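Local coordinates for octenoyl-coa reductase/carboxylase (Streptomyces sp., PDB 4A10), which catalyses the NADPH-dependent reductive carboxylation of 2-octenoyl-CoA, as a homotetrameric member of the medium-chain dehydrogenase/reductase family, at the interface of chains A and B and the interface of chains A and C. Numbering follows the deposited sequence. Chains: chain A/B/C, Octenoyl-coa reductase/carboxylase.

Contact 1: the interface of chains A and B. Residues chain A 62, 126-127; chain B 62, 126-127.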
# COMPACT_ATOMS: atom_id res chain seq x y z
N PRO A 62 -5.64 6.87 -36.21
CA PRO A 62 -6.82 6.05 -35.91
C PRO A 62 -7.38 6.22 -34.49
O PRO A 62 -8.58 6.06 -34.28
CB PRO A 62 -6.29 4.62 -36.07
CG PRO A 62 -5.12 4.74 -36.94
CD PRO A 62 -4.49 6.03 -36.59
N ILE A 126 -10.88 6.25 -36.97
CA ILE A 126 -11.74 5.06 -37.09
C ILE A 126 -11.57 4.06 -35.94
O ILE A 126 -12.34 3.11 -35.84
CB ILE A 126 -11.63 4.32 -38.46
CG1 ILE A 126 -10.34 3.49 -38.55
CG2 ILE A 126 -11.87 5.29 -39.67
CD1 ILE A 126 -9.06 4.26 -38.85
N GLY A 127 -10.58 4.27 -35.08
CA GLY A 127 -10.41 3.41 -33.89
C GLY A 127 -10.89 4.05 -32.59
O GLY A 127 -10.62 3.54 -31.51
N PRO B 62 -8.59 -1.48 -36.25
CA PRO B 62 -7.35 -0.73 -36.39
C PRO B 62 -6.30 -0.97 -35.30
O PRO B 62 -5.09 -0.79 -35.54
CB PRO B 62 -7.80 0.74 -36.38
CG PRO B 62 -9.19 0.75 -35.92
CD PRO B 62 -9.77 -0.60 -36.10
N ILE B 126 -4.07 -0.48 -38.91
CA ILE B 126 -3.26 0.72 -39.14
C ILE B 126 -2.93 1.54 -37.86
O ILE B 126 -2.09 2.46 -37.91
CB ILE B 126 -3.83 1.63 -40.30
CG1 ILE B 126 -4.99 2.54 -39.85
CG2 ILE B 126 -4.14 0.81 -41.59
CD1 ILE B 126 -6.23 1.83 -39.33
N GLY B 127 -3.58 1.22 -36.75
CA GLY B 127 -3.27 1.90 -35.47
C GLY B 127 -2.31 1.14 -34.58
O GLY B 127 -1.99 1.59 -33.48

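Contact 2: the interface of chains A and C. Residues chain A 208, 214, 359-361; chain C 353-354, 356.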
# COMPACT_ATOMS: atom_id res chain seq x y z
N ARG A 208 -3.10 13.84 -7.97
CA ARG A 208 -2.18 12.72 -7.93
C ARG A 208 -1.25 12.88 -6.74
O ARG A 208 -0.94 11.93 -6.08
CB ARG A 208 -1.39 12.56 -9.25
CG ARG A 208 -0.55 11.28 -9.28
CD ARG A 208 0.32 11.18 -10.53
NE ARG A 208 1.30 10.09 -10.46
CZ ARG A 208 1.11 8.84 -10.92
NH1 ARG A 208 -0.03 8.48 -11.47
NH2 ARG A 208 2.09 7.96 -10.83
N ARG A 214 -1.24 7.00 -5.71
CA ARG A 214 0.09 7.06 -6.34
C ARG A 214 0.93 8.24 -5.82
O ARG A 214 2.07 8.43 -6.24
CB ARG A 214 0.03 7.09 -7.88
CG ARG A 214 -0.92 6.07 -8.57
CD ARG A 214 -0.74 4.63 -8.11
NE ARG A 214 -1.92 3.81 -8.44
CZ ARG A 214 -2.08 3.13 -9.59
NH1 ARG A 214 -1.13 3.16 -10.52
NH2 ARG A 214 -3.18 2.42 -9.81
N GLY A 359 8.46 12.39 -6.04
CA GLY A 359 8.54 13.26 -7.20
C GLY A 359 7.36 12.92 -8.08
O GLY A 359 7.12 11.75 -8.34
N SER A 360 6.62 13.93 -8.52
CA SER A 360 5.43 13.68 -9.30
C SER A 360 5.09 14.84 -10.20
O SER A 360 5.37 15.99 -9.89
CB SER A 360 4.22 13.43 -8.38
OG SER A 360 3.11 12.92 -9.13
N HIS A 361 4.44 14.52 -11.31
CA HIS A 361 3.76 15.52 -12.10
C HIS A 361 2.67 14.81 -12.90
O HIS A 361 2.63 13.58 -12.97
CB HIS A 361 4.74 16.23 -13.02
CG HIS A 361 5.20 15.39 -14.16
ND1 HIS A 361 6.23 14.49 -14.05
CD2 HIS A 361 4.74 15.29 -15.43
CE1 HIS A 361 6.39 13.86 -15.20
NE2 HIS A 361 5.51 14.34 -16.06
N LYS C 353 11.33 13.12 -12.84
CA LYS C 353 9.94 13.54 -12.80
C LYS C 353 8.91 12.63 -12.08
O LYS C 353 7.97 13.16 -11.51
CB LYS C 353 9.47 13.92 -14.22
N LEU C 354 9.09 11.29 -12.12
CA LEU C 354 8.28 10.35 -11.29
C LEU C 354 9.16 9.31 -10.58
O LEU C 354 9.45 8.24 -11.12
CB LEU C 354 7.17 9.65 -12.08
CG LEU C 354 6.05 10.44 -12.77
CD1 LEU C 354 5.58 9.73 -14.02
CD2 LEU C 354 4.87 10.72 -11.84
N LYS C 356 10.42 7.84 -6.38
CA LYS C 356 10.21 7.90 -4.93
C LYS C 356 11.56 7.76 -4.23
O LYS C 356 12.41 7.01 -4.67
CB LYS C 356 9.22 6.82 -4.43
CG LYS C 356 8.05 6.44 -5.36
CD LYS C 356 7.10 7.62 -5.69
CE LYS C 356 6.45 7.48 -7.09
NZ LYS C 356 6.12 8.80 -7.75
O HOH W 1 3.28 9.48 -8.17

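Contact 3: the interface of chains A and C. Residues chain A 328-329, 354; chain C 156-157, 208, 361.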
# COMPACT_ATOMS: atom_id res chain seq x y z
N ARG A 328 8.28 13.41 11.48
CA ARG A 328 8.92 12.10 11.39
C ARG A 328 8.00 11.09 10.73
O ARG A 328 6.84 10.96 11.10
CB ARG A 328 9.30 11.63 12.79
CG ARG A 328 10.19 10.45 12.81
CD ARG A 328 10.12 9.78 14.14
NE ARG A 328 11.06 8.68 14.20
CZ ARG A 328 12.26 8.76 14.76
NH1 ARG A 328 12.66 9.90 15.33
NH2 ARG A 328 13.05 7.70 14.76
N GLY A 329 8.51 10.37 9.74
CA GLY A 329 7.70 9.48 8.91
C GLY A 329 6.82 10.23 7.93
O GLY A 329 5.91 9.65 7.34
N LEU A 354 13.28 9.31 8.95
CA LEU A 354 12.54 8.30 8.20
C LEU A 354 11.50 8.93 7.29
O LEU A 354 10.34 8.54 7.32
CB LEU A 354 11.90 7.30 9.17
CG LEU A 354 12.87 6.40 9.94
CD1 LEU A 354 12.61 6.42 11.45
CD2 LEU A 354 12.84 4.97 9.40
N MET C 156 9.45 2.06 14.66
CA MET C 156 10.50 3.02 14.38
C MET C 156 10.05 4.46 14.47
O MET C 156 10.90 5.33 14.65
CB MET C 156 11.15 2.77 13.02
CG MET C 156 12.22 1.68 13.02
SD MET C 156 13.55 1.95 14.21
CE MET C 156 14.45 3.31 13.47
N LEU C 157 8.74 4.72 14.39
CA LEU C 157 8.23 6.08 14.13
C LEU C 157 7.88 6.94 15.34
O LEU C 157 7.50 8.10 15.18
CB LEU C 157 7.05 6.06 13.14
CG LEU C 157 7.29 5.48 11.74
CD1 LEU C 157 6.21 5.96 10.76
CD2 LEU C 157 8.67 5.80 11.18
N ARG C 208 14.36 -3.77 6.38
CA ARG C 208 13.38 -2.69 6.33
C ARG C 208 13.42 -1.95 4.98
O ARG C 208 12.38 -1.71 4.37
CB ARG C 208 13.58 -1.70 7.49
CG ARG C 208 12.58 -0.54 7.44
CD ARG C 208 12.57 0.35 8.68
NE ARG C 208 11.56 1.40 8.55
CZ ARG C 208 10.44 1.47 9.27
NH1 ARG C 208 10.17 0.58 10.20
NH2 ARG C 208 9.59 2.46 9.06
N HIS C 361 16.23 4.05 8.45
CA HIS C 361 17.29 3.39 9.22
C HIS C 361 16.63 2.47 10.26
O HIS C 361 15.43 2.60 10.54
CB HIS C 361 18.24 4.39 9.90
CG HIS C 361 17.68 5.05 11.11
ND1 HIS C 361 16.95 6.22 11.06
CD2 HIS C 361 17.73 4.71 12.42
CE1 HIS C 361 16.58 6.57 12.28
NE2 HIS C 361 17.04 5.67 13.12

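Contact 1: the interface of chains A and B
A:Pro62 and B:Ile126 meet across a two-fold axis, together with the exchanged pair A:Ile126 and B:Pro62, in a small apolar patch of this medium-chain dehydrogenase/reductase. In each chain Pro62 lies in the loop ahead of strand 64-73, and Ile126 and Gly127 in the loop after strand 117-124, so two turns of the GroES-like region dock on their copies. Isoleucine against isoleucine: the CD1 methyls of A:Ile126 and B:Ile126 approach to 3.8 Å, their side chains nearly at right angles. Each CG1 sits between its own backbone N and carbonyl carbon (chi1 77° in chain A, 81° in chain B), which, with chi2, directs CD1 to the partner and leaves CG2 turned away. Proline against isoleucine: CG of A:Pro62 presses on CG1 of B:Ile126 at 3.6 Å and also reaches its CD1 at 3.9 Å. In the exchanged pair the gap is slightly wider, with A:Ile126 CG1 and B:Pro62 CG 4.0 Å apart. Proline against glycine: CG of B:Pro62 lies 3.6 Å from CA of A:Gly127, and CG of A:Pro62 lies 3.7 Å from CA of B:Gly127. With no side chain on the glycine, the ring rests directly on the main chain. Between the two rings, CB of A:Pro62 and CB of B:Pro62 are 4.2 Å apart.

Contact 2: the interface of chains A and C
C:Lys356 reaches into chain A beside A:Gly359, at a polar patch of the tetramer that is bridged by a water and includes the NADP-binding residue A:His361. Water-mediated links: water 1 lies 2.9 Å from the side-chain nitrogen NZ of C:Lys356 and is also bonded to the carbonyl oxygen of A:Arg214. NE and NH2 of A:Arg208, from helix 200-210, approach the same water weakly. The water thus ties the lysine to two parts of chain A and probably eases the nearness of like charges, with C:Lys356 NZ and A:Arg208 NH2 5.1 Å apart. Direct polar links: a bend at chi2 (-61°) helps carry C:Lys356 NZ to the backbone O of A:Gly359, where it makes a weak bond. A:His361 ND1 offers a long, weak but fairly straight bond (160° at H) to O of C:Lys353. The carbonyl carbon of C:Lys353 stands in the plane of the imidazole, at its edge. Packing contacts: CE1 of A:His361 is modelled 3.2 Å from CB of C:Lys353, but the rest of that lysine is not modelled, so the closeness carries little weight. The CD2 methyl of C:Leu354 lies against the main chain of A:Ser360 and A:His361, 3.8 Å from A:His361 O. The A:Arg208 side chain crosses this leucine at about a right angle, A:Arg208 NE 3.9 Å from C:Leu354 CD2. Within chain A, the edge of the A:Arg208 guanidinium meets A:Ser360 OG in plane, while CB of A:Arg214 lies 3.6 Å above the guanidinium plane, over its centre.

Contact 3: the interface of chains A and C
A:Leu354 plugs into chain C between C:Leu157, C:Met156 and C:His361, on the interface of two medium-chain dehydrogenase/reductase subunits. The well-buried part gathers round its two methyls. CD1 of A:Leu354 lies 4.0 Å from CD2 of C:Leu157, the two leucine side chains meeting at a slant, and 4.1 Å from the terminal methyl CE of C:Met156. The latter methyl is folded back toward the leucine by bends at chi2 and chi3. CE1 of the C:His361 imidazole, part of the NADP-binding site, stands against the same CD1. The other branch of A:Leu354, CD2, rests on the main chain of C:His361, 3.6 Å from its backbone N. C:Arg208 flanks this methyl, its NE 3.9 Å from A:Leu354 CD2. A:Leu354 and C:Leu157 bury 59 and 55 Å², against 18 and 17 Å² for A:Arg328 and A:Gly329, where the contact is less buried and more polar. The arginine chain runs extended from CG to NE, carrying its guanidinium to the carbonyl of C:Met156. NH2 of A:Arg328 donates to O of C:Met156 at 3.2 Å, nearly along the C=O axis, but the acceptor is 27° out of the guanidinium plane and the bond is bent (136° at H). NE adds a weak bond to the same oxygen. CD of A:Arg328 lies 3.3 Å from O of C:Leu157. A:Gly329 is loosely met, its CA 4.2 Å from C:Leu157 CD1.

Contact 1 joins chains A and B through loops of the GroES-like region, whereas contacts 2 and 3 belong to one two-fold symmetric A-C interface. The C-alpha centres of contacts 1 and 2 are about 31 Å apart, of contacts 1 and 3 about 50 Å, and of contacts 2 and 3 about 21 Å. Contacts 2 and 3 share Arg208, Leu354 and His361 with the chains exchanged. Leu354 has a different backbone conformation in the two copies, so the twins match incompletely. Chain A uses separate surfaces for its two partners, consistent with its homotetrameric state, and contacts 2 and 3 place the neighbouring subunit beside NADP-binding His361.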